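Local coordinates for mandelate racemase/muconate lactonizing enzyme-like protein (Rubrobacter xylanophilus DSM 9941, PDB 2QQ6) that binds magnesium and, as a mandelate racemase/muconate lactonizing enzyme-like member of the enolase superfamily, probably has lyase activity, at residues 177-181 with 191-195; 122-127 with 339-345. One frame throughout, in Å; residues are numbered along the deposited sequence.

Contact 1 (177-181 with 191-195); sequences GPLHR and REHEA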
ATOM      1  N   GLY B 177      -9.822  26.308   3.250  1.00 44.87           N
ATOM      2  CA  GLY B 177      -9.894  27.727   3.537  1.00 44.24           C
ATOM      3  C   GLY B 177     -11.022  28.399   2.780  1.00 43.92           C
ATOM      4  O   GLY B 177     -11.541  27.839   1.816  1.00 43.05           O
ATOM      5  N   PRO B 178     -11.422  29.611   3.196  1.00 43.90           N
ATOM      6  CA  PRO B 178     -12.501  30.365   2.551  1.00 43.25           C
ATOM      7  C   PRO B 178     -12.201  30.758   1.109  1.00 41.73           C
ATOM      8  O   PRO B 178     -13.119  31.009   0.338  1.00 42.37           O
ATOM      9  CB  PRO B 178     -12.657  31.581   3.455  1.00 41.83           C
ATOM     10  CG  PRO B 178     -11.257  31.807   3.939  1.00 42.88           C
ATOM     11  CD  PRO B 178     -10.815  30.402   4.283  1.00 44.33           C
ATOM     12  N   LEU B 179     -10.924  30.804   0.742  1.00 40.86           N
ATOM     13  CA  LEU B 179     -10.553  31.190  -0.616  1.00 40.56           C
ATOM     14  C   LEU B 179     -10.510  30.051  -1.638  1.00 40.11           C
ATOM     15  O   LEU B 179     -10.167  30.275  -2.793  1.00 39.11           O
ATOM     16  CB  LEU B 179      -9.205  31.913  -0.607  1.00 40.98           C
ATOM     17  CG  LEU B 179      -9.137  33.235   0.163  1.00 42.51           C
ATOM     18  CD1 LEU B 179      -7.720  33.789   0.123  1.00 43.36           C
ATOM     19  CD2 LEU B 179     -10.110  34.229  -0.436  1.00 42.24           C
ATOM     20  N   HIS B 180     -10.863  28.837  -1.224  1.00 39.89           N
ATOM     21  CA  HIS B 180     -10.850  27.687  -2.122  1.00 39.91           C
ATOM     22  C   HIS B 180     -12.289  27.303  -2.481  1.00 40.37           C
ATOM     23  O   HIS B 180     -13.012  26.743  -1.666  1.00 40.23           O
ATOM     24  CB  HIS B 180     -10.149  26.517  -1.439  1.00 40.31           C
ATOM     25  CG  HIS B 180      -9.659  25.463  -2.385  1.00 41.86           C
ATOM     26  ND1 HIS B 180     -10.467  24.878  -3.338  1.00 41.66           N
ATOM     27  CD2 HIS B 180      -8.446  24.875  -2.507  1.00 40.57           C
ATOM     28  CE1 HIS B 180      -9.770  23.975  -4.006  1.00 41.53           C
ATOM     29  NE2 HIS B 180      -8.542  23.954  -3.520  1.00 40.87           N
ATOM     30  N   ARG B 181     -12.691  27.595  -3.713  1.00 41.09           N
ATOM     31  CA  ARG B 181     -14.046  27.326  -4.185  1.00 41.55           C
ATOM     32  C   ARG B 181     -14.618  25.916  -4.046  1.00 40.95           C
ATOM     33  O   ARG B 181     -15.791  25.756  -3.710  1.00 40.40           O
ATOM     34  CB  ARG B 181     -14.185  27.745  -5.650  1.00 43.31           C
ATOM     35  CG  ARG B 181     -14.602  29.179  -5.878  1.00 47.55           C
ATOM     36  CD  ARG B 181     -14.941  29.412  -7.352  1.00 52.41           C
ATOM     37  NE  ARG B 181     -15.632  30.682  -7.546  1.00 57.56           N
ATOM     38  CZ  ARG B 181     -16.849  30.959  -7.072  1.00 59.92           C
ATOM     39  NH1 ARG B 181     -17.523  30.046  -6.374  1.00 61.08           N
ATOM     40  NH2 ARG B 181     -17.386  32.160  -7.275  1.00 59.58           N
ATOM     41  N   ARG B 191      -7.732  34.949  -6.484  1.00 36.87           N
ATOM     42  CA  ARG B 191      -7.346  35.510  -5.187  1.00 39.16           C
ATOM     43  C   ARG B 191      -6.635  34.549  -4.213  1.00 36.76           C
ATOM     44  O   ARG B 191      -5.831  34.977  -3.389  1.00 35.82           O
ATOM     45  CB  ARG B 191      -8.595  36.103  -4.525  1.00 44.62           C
ATOM     46  CG  ARG B 191      -8.437  36.442  -3.058  1.00 51.56           C
ATOM     47  CD  ARG B 191      -9.790  36.739  -2.447  1.00 55.64           C
ATOM     48  NE  ARG B 191     -10.316  38.034  -2.865  1.00 59.55           N
ATOM     49  CZ  ARG B 191     -11.553  38.449  -2.612  1.00 61.58           C
ATOM     50  NH1 ARG B 191     -12.400  37.665  -1.949  1.00 62.38           N
ATOM     51  NH2 ARG B 191     -11.938  39.657  -3.006  1.00 62.02           N
ATOM     52  N   GLU B 192      -6.964  33.264  -4.299  1.00 35.68           N
ATOM     53  CA  GLU B 192      -6.362  32.217  -3.475  1.00 34.05           C
ATOM     54  C   GLU B 192      -4.904  32.099  -3.935  1.00 33.96           C
ATOM     55  O   GLU B 192      -3.990  31.785  -3.161  1.00 33.76           O
ATOM     56  CB  GLU B 192      -7.111  30.902  -3.726  1.00 32.54           C
ATOM     57  CG  GLU B 192      -6.535  29.649  -3.089  1.00 31.65           C
ATOM     58  CD  GLU B 192      -7.168  28.361  -3.638  1.00 33.88           C
ATOM     59  OE1 GLU B 192      -6.825  27.268  -3.140  1.00 33.10           O
ATOM     60  OE2 GLU B 192      -8.007  28.433  -4.567  1.00 34.43           O
ATOM     61  N   HIS B 193      -4.712  32.370  -5.218  1.00 33.65           N
ATOM     62  CA  HIS B 193      -3.406  32.325  -5.846  1.00 34.05           C
ATOM     63  C   HIS B 193      -2.527  33.464  -5.328  1.00 34.24           C
ATOM     64  O   HIS B 193      -1.374  33.250  -4.964  1.00 34.58           O
ATOM     65  CB  HIS B 193      -3.582  32.439  -7.360  1.00 35.44           C
ATOM     66  CG  HIS B 193      -2.296  32.479  -8.123  1.00 36.05           C
ATOM     67  ND1 HIS B 193      -1.798  31.386  -8.800  1.00 36.34           N
ATOM     68  CD2 HIS B 193      -1.411  33.484  -8.324  1.00 34.60           C
ATOM     69  CE1 HIS B 193      -0.661  31.719  -9.385  1.00 36.74           C
ATOM     70  NE2 HIS B 193      -0.404  32.985  -9.111  1.00 35.74           N
ATOM     71  N   GLU B 194      -3.067  34.679  -5.292  1.00 33.76           N
ATOM     72  CA  GLU B 194      -2.289  35.812  -4.817  1.00 32.73           C
ATOM     73  C   GLU B 194      -1.954  35.574  -3.364  1.00 31.03           C
ATOM     74  O   GLU B 194      -0.853  35.863  -2.918  1.00 31.21           O
ATOM     75  CB  GLU B 194      -3.078  37.113  -4.944  1.00 35.79           C
ATOM     76  CG  GLU B 194      -3.821  37.268  -6.255  1.00 42.41           C
ATOM     77  CD  GLU B 194      -2.933  37.083  -7.476  1.00 46.64           C
ATOM     78  OE1 GLU B 194      -3.434  36.532  -8.490  1.00 47.35           O
ATOM     79  OE2 GLU B 194      -1.746  37.493  -7.427  1.00 48.30           O
ATOM     80  N   ALA B 195      -2.914  35.038  -2.625  1.00 29.82           N
ATOM     81  CA  ALA B 195      -2.710  34.764  -1.212  1.00 29.12           C
ATOM     82  C   ALA B 195      -1.473  33.906  -1.012  1.00 28.79           C
ATOM     83  O   ALA B 195      -0.645  34.182  -0.149  1.00 27.09           O
ATOM     84  CB  ALA B 195      -3.930  34.064  -0.635  1.00 28.12           C
TER
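L179 and H180 pack against R191, E192 and A195 in a partly buried contact between a loop and the start of a helix: 177-181 follows barrel strand 167-171, whereas segment 191-195 lies in the first turns of helix 190-207. A type I turn from G177 to H180, in which H180 N donates to G177 O (3.3 Å), sets L179 at its third position, facing the helix. The CA atoms of L179 and E192 are 5.2 Å apart. With its CG beside the backbone N (chi1 -63°), L179 spreads its two methyls over one helical turn: CD1 meets A195 CB at 3.9 Å, while CD2 lies on the aliphatic part of R191, 3.8 Å from R191 CG, the two side chains crossing at about a right angle. Nearer the backbone, L179 CB stands 3.9 Å from E192 CB. E192, extended beyond CG, reaches H180 at the end of the turn. Its OE2 stands over one face of the H180 imidazole toward the rim, its OE1 comes within 3.4 Å of H180 CG, and carboxylate and ring planes are 54° apart; this is van der Waals contact. The polar partner of the carboxylate lies outside the two segments, where S189 N bonds to E192 OE2, while S189 OG bonds to L179 O. Trimming E192 to an alanine would probably leave S189 N without its carboxylate acceptor and deprive the H180 ring of the group laid over its face. The S189 N to E192 OE2 bond, from the residue before the helix to its third residue, is one half of a capping box, here at the N terminus of a helix in the enolase-type barrel and away from the magnesium site.

Contact 2 (122-127 with 339-345); sequences VRLYAD and FAVLEWH
Y125 has E343 CB over one face of its phenol ring, toward the rim, at a separation that is doubtful at this resolution, and meets V341 CB near its plane, CD2 to CB being 4.0 Å. F339 carries V341 N over one face and R123 O at its edge, in plane, 3.4 Å from CZ. H345 has E343 OE2 at its edge, in plane. These groups line a parallel strand pair of the enolase-type barrel, 122-127 beside 342-344, with the short axes 43° apart and L124, Y125 and A126 in register with L342, E343 and W344. Four backbone bonds carry the register: L342 N to R123 O (3.0 Å), Y125 N to L342 O, W344 N to Y125 O, and a last one at D127. On the face of L124 and L342, L124 CD2 rests 3.7 Å from L342 CB, and helix 323-334 covers L342. The Y125 and E343 face looks toward the metal: the E343 side chain is about 6 Å from a magnesium ion. Y125 CG sits between backbone N and carbonyl carbon (chi1 78°), which swings the ring across to E343, its OH bonded to K169 NZ. E343 OE1 takes a bond from N319 N. Beside it the D127 carboxylate runs the same way, OD2 3.4 Å from E343 OE2, two acceptors not bonded to each other. R123, whose guanidinium has V341 CG1 over one face, salt-bridges E212. The strand pair closes at D127 N, which donates to W344 O at 3.1 Å, nearly straight at 165°.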
ATOM      1  N   VAL B 122      25.472  15.440   9.357  1.00 41.31           N
ATOM      2  CA  VAL B 122      24.450  15.769   8.370  1.00 39.75           C
ATOM      3  C   VAL B 122      23.570  16.980   8.675  1.00 38.53           C
ATOM      4  O   VAL B 122      23.043  17.158   9.776  1.00 36.91           O
ATOM      5  CB  VAL B 122      23.540  14.539   8.087  1.00 40.06           C
ATOM      6  CG1 VAL B 122      24.319  13.258   8.349  1.00 40.04           C
ATOM      7  CG2 VAL B 122      22.252  14.599   8.915  1.00 40.77           C
ATOM      8  N   ARG B 123      23.405  17.796   7.645  1.00 38.52           N
ATOM      9  CA  ARG B 123      22.619  19.012   7.713  1.00 38.25           C
ATOM     10  C   ARG B 123      21.119  18.762   7.597  1.00 36.95           C
ATOM     11  O   ARG B 123      20.664  17.924   6.812  1.00 35.24           O
ATOM     12  CB  ARG B 123      23.097  19.940   6.608  1.00 38.83           C
ATOM     13  CG  ARG B 123      22.294  21.168   6.409  1.00 40.38           C
ATOM     14  CD  ARG B 123      22.728  21.772   5.110  1.00 43.84           C
ATOM     15  NE  ARG B 123      21.889  22.893   4.727  1.00 47.35           N
ATOM     16  CZ  ARG B 123      21.904  23.442   3.520  1.00 48.49           C
ATOM     17  NH1 ARG B 123      22.718  22.961   2.589  1.00 47.42           N
ATOM     18  NH2 ARG B 123      21.111  24.471   3.251  1.00 49.96           N
ATOM     19  N   LEU B 124      20.356  19.510   8.384  1.00 36.08           N
ATOM     20  CA  LEU B 124      18.903  19.388   8.402  1.00 35.36           C
ATOM     21  C   LEU B 124      18.233  20.623   7.835  1.00 35.37           C
ATOM     22  O   LEU B 124      18.899  21.608   7.509  1.00 35.63           O
ATOM     23  CB  LEU B 124      18.411  19.224   9.833  1.00 32.75           C
ATOM     24  CG  LEU B 124      18.985  18.088  10.654  1.00 31.14           C
ATOM     25  CD1 LEU B 124      18.692  18.363  12.105  1.00 30.05           C
ATOM     26  CD2 LEU B 124      18.399  16.766  10.203  1.00 29.85           C
ATOM     27  N   TYR B 125      16.907  20.540   7.713  1.00 36.40           N
ATOM     28  CA  TYR B 125      16.074  21.657   7.267  1.00 37.94           C
ATOM     29  C   TYR B 125      14.862  21.679   8.207  1.00 39.40           C
ATOM     30  O   TYR B 125      14.394  20.624   8.672  1.00 38.60           O
ATOM     31  CB  TYR B 125      15.689  21.545   5.770  1.00 35.93           C
ATOM     32  CG  TYR B 125      14.584  20.587   5.348  1.00 35.06           C
ATOM     33  CD1 TYR B 125      13.242  20.917   5.533  1.00 33.67           C
ATOM     34  CD2 TYR B 125      14.879  19.406   4.649  1.00 33.81           C
ATOM     35  CE1 TYR B 125      12.220  20.112   5.025  1.00 31.27           C
ATOM     36  CE2 TYR B 125      13.858  18.595   4.138  1.00 31.34           C
ATOM     37  CZ  TYR B 125      12.531  18.962   4.326  1.00 31.36           C
ATOM     38  OH  TYR B 125      11.506  18.211   3.790  1.00 31.09           O
ATOM     39  N   ALA B 126      14.389  22.879   8.534  1.00 40.84           N
ATOM     40  CA  ALA B 126      13.272  23.013   9.461  1.00 42.16           C
ATOM     41  C   ALA B 126      11.925  23.314   8.811  1.00 43.36           C
ATOM     42  O   ALA B 126      11.763  24.298   8.082  1.00 44.25           O
ATOM     43  CB  ALA B 126      13.601  24.073  10.509  1.00 40.71           C
ATOM     44  N   ASP B 127      10.962  22.439   9.073  1.00 44.05           N
ATOM     45  CA  ASP B 127       9.618  22.614   8.551  1.00 44.96           C
ATOM     46  C   ASP B 127       8.972  23.673   9.450  1.00 43.31           C
ATOM     47  O   ASP B 127       8.888  23.497  10.667  1.00 43.53           O
ATOM     48  CB  ASP B 127       8.857  21.284   8.622  1.00 46.31           C
ATOM     49  CG  ASP B 127       7.525  21.332   7.896  1.00 49.31           C
ATOM     50  OD1 ASP B 127       6.592  22.013   8.383  1.00 49.54           O
ATOM     51  OD2 ASP B 127       7.416  20.691   6.825  1.00 51.67           O
ATOM     52  N   PHE B 339      23.737  13.163  -0.874  1.00 34.48           N
ATOM     53  CA  PHE B 339      22.894  13.658   0.196  1.00 33.11           C
ATOM     54  C   PHE B 339      22.859  15.170   0.136  1.00 33.09           C
ATOM     55  O   PHE B 339      23.868  15.812  -0.161  1.00 31.99           O
ATOM     56  CB  PHE B 339      23.413  13.247   1.567  1.00 34.01           C
ATOM     57  CG  PHE B 339      22.730  13.969   2.688  1.00 34.75           C
ATOM     58  CD1 PHE B 339      21.377  13.754   2.948  1.00 35.48           C
ATOM     59  CD2 PHE B 339      23.403  14.932   3.421  1.00 33.33           C
ATOM     60  CE1 PHE B 339      20.706  14.500   3.916  1.00 33.08           C
ATOM     61  CE2 PHE B 339      22.734  15.676   4.385  1.00 33.71           C
ATOM     62  CZ  PHE B 339      21.384  15.456   4.631  1.00 32.49           C
ATOM     63  N   ALA B 340      21.691  15.730   0.430  1.00 33.44           N
ATOM     64  CA  ALA B 340      21.494  17.175   0.418  1.00 32.88           C
ATOM     65  C   ALA B 340      21.066  17.683   1.800  1.00 32.92           C
ATOM     66  O   ALA B 340      21.872  18.276   2.509  1.00 32.51           O
ATOM     67  CB  ALA B 340      20.457  17.534  -0.627  1.00 33.56           C
ATOM     68  N   VAL B 341      19.805  17.465   2.172  1.00 31.80           N
ATOM     69  CA  VAL B 341      19.305  17.886   3.480  1.00 33.25           C
ATOM     70  C   VAL B 341      18.234  16.967   4.018  1.00 35.14           C
ATOM     71  O   VAL B 341      17.367  16.493   3.282  1.00 36.08           O
ATOM     72  CB  VAL B 341      18.693  19.311   3.486  1.00 33.92           C
ATOM     73  CG1 VAL B 341      19.664  20.298   4.133  1.00 34.31           C
ATOM     74  CG2 VAL B 341      18.322  19.733   2.083  1.00 33.56           C
ATOM     75  N   LEU B 342      18.296  16.730   5.322  1.00 35.99           N
ATOM     76  CA  LEU B 342      17.329  15.880   5.994  1.00 36.38           C
ATOM     77  C   LEU B 342      16.308  16.793   6.680  1.00 38.34           C
ATOM     78  O   LEU B 342      16.637  17.890   7.142  1.00 36.50           O
ATOM     79  CB  LEU B 342      18.044  14.974   7.009  1.00 33.70           C
ATOM     80  CG  LEU B 342      17.199  14.090   7.924  1.00 31.28           C
ATOM     81  CD1 LEU B 342      16.235  13.276   7.110  1.00 31.18           C
ATOM     82  CD2 LEU B 342      18.097  13.196   8.728  1.00 31.22           C
ATOM     83  N   GLU B 343      15.060  16.340   6.725  1.00 40.54           N
ATOM     84  CA  GLU B 343      14.002  17.121   7.329  1.00 43.40           C
ATOM     85  C   GLU B 343      13.842  16.917   8.820  1.00 46.37           C
ATOM     86  O   GLU B 343      14.054  15.823   9.346  1.00 46.66           O
ATOM     87  CB  GLU B 343      12.665  16.811   6.657  1.00 42.23           C
ATOM     88  CG  GLU B 343      11.457  17.216   7.493  1.00 41.83           C
ATOM     89  CD  GLU B 343      10.145  17.078   6.750  1.00 43.20           C
ATOM     90  OE1 GLU B 343      10.038  16.176   5.895  1.00 43.64           O
ATOM     91  OE2 GLU B 343       9.213  17.867   7.032  1.00 43.86           O
ATOM     92  N   TRP B 344      13.477  18.003   9.495  1.00 49.05           N
ATOM     93  CA  TRP B 344      13.197  17.983  10.920  1.00 50.51           C
ATOM     94  C   TRP B 344      11.829  18.650  10.951  1.00 50.54           C
ATOM     95  O   TRP B 344      11.636  19.719  10.373  1.00 51.28           O
ATOM     96  CB  TRP B 344      14.227  18.788  11.719  1.00 52.22           C
ATOM     97  CG  TRP B 344      13.968  18.720  13.207  1.00 56.28           C
ATOM     98  CD1 TRP B 344      13.761  17.590  13.956  1.00 56.98           C
ATOM     99  CD2 TRP B 344      13.863  19.824  14.117  1.00 56.82           C
ATOM    100  NE1 TRP B 344      13.532  17.924  15.270  1.00 57.28           N
ATOM    101  CE2 TRP B 344      13.589  19.288  15.396  1.00 57.32           C
ATOM    102  CE3 TRP B 344      13.975  21.215  13.977  1.00 56.94           C
ATOM    103  CZ2 TRP B 344      13.426  20.095  16.529  1.00 58.13           C
ATOM    104  CZ3 TRP B 344      13.814  22.015  15.102  1.00 57.01           C
ATOM    105  CH2 TRP B 344      13.542  21.452  16.361  1.00 57.05           C
ATOM    106  N   HIS B 345      10.876  18.000  11.604  1.00 50.78           N
ATOM    107  CA  HIS B 345       9.509  18.496  11.665  1.00 51.64           C
ATOM    108  C   HIS B 345       9.085  18.692  13.125  1.00 52.76           C
ATOM    109  O   HIS B 345       7.892  18.676  13.433  1.00 53.34           O
ATOM    110  CB  HIS B 345       8.615  17.462  10.964  1.00 50.60           C
ATOM    111  CG  HIS B 345       7.251  17.960  10.593  1.00 52.27           C
ATOM    112  ND1 HIS B 345       6.277  18.249  11.525  1.00 52.82           N
ATOM    113  CD2 HIS B 345       6.686  18.177   9.379  1.00 52.83           C
ATOM    114  CE1 HIS B 345       5.171  18.623  10.903  1.00 52.07           C
ATOM    115  NE2 HIS B 345       5.393  18.588   9.600  1.00 52.42           N
TER

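Overall arrangement
From the N terminus, the chain first reaches 122-127, an early strand of the barrel, whose partner 339-345 comes only after 211 intervening residues. Contact 2 therefore closes a very long loop, joining that strand to the late strand 342-344. Contact 1 falls wholly within this loop and is itself local: nine residues separate its segments, fastening the excursion after strand 167-171 to helix 190-207. The two are nested without crossing. Their centres are 30 Å apart and their nearest atoms about 17 Å, so they do not touch. Contact 2 belongs to the buried barrel wall close to the magnesium site, contact 1 to the outer layer of loop and helix.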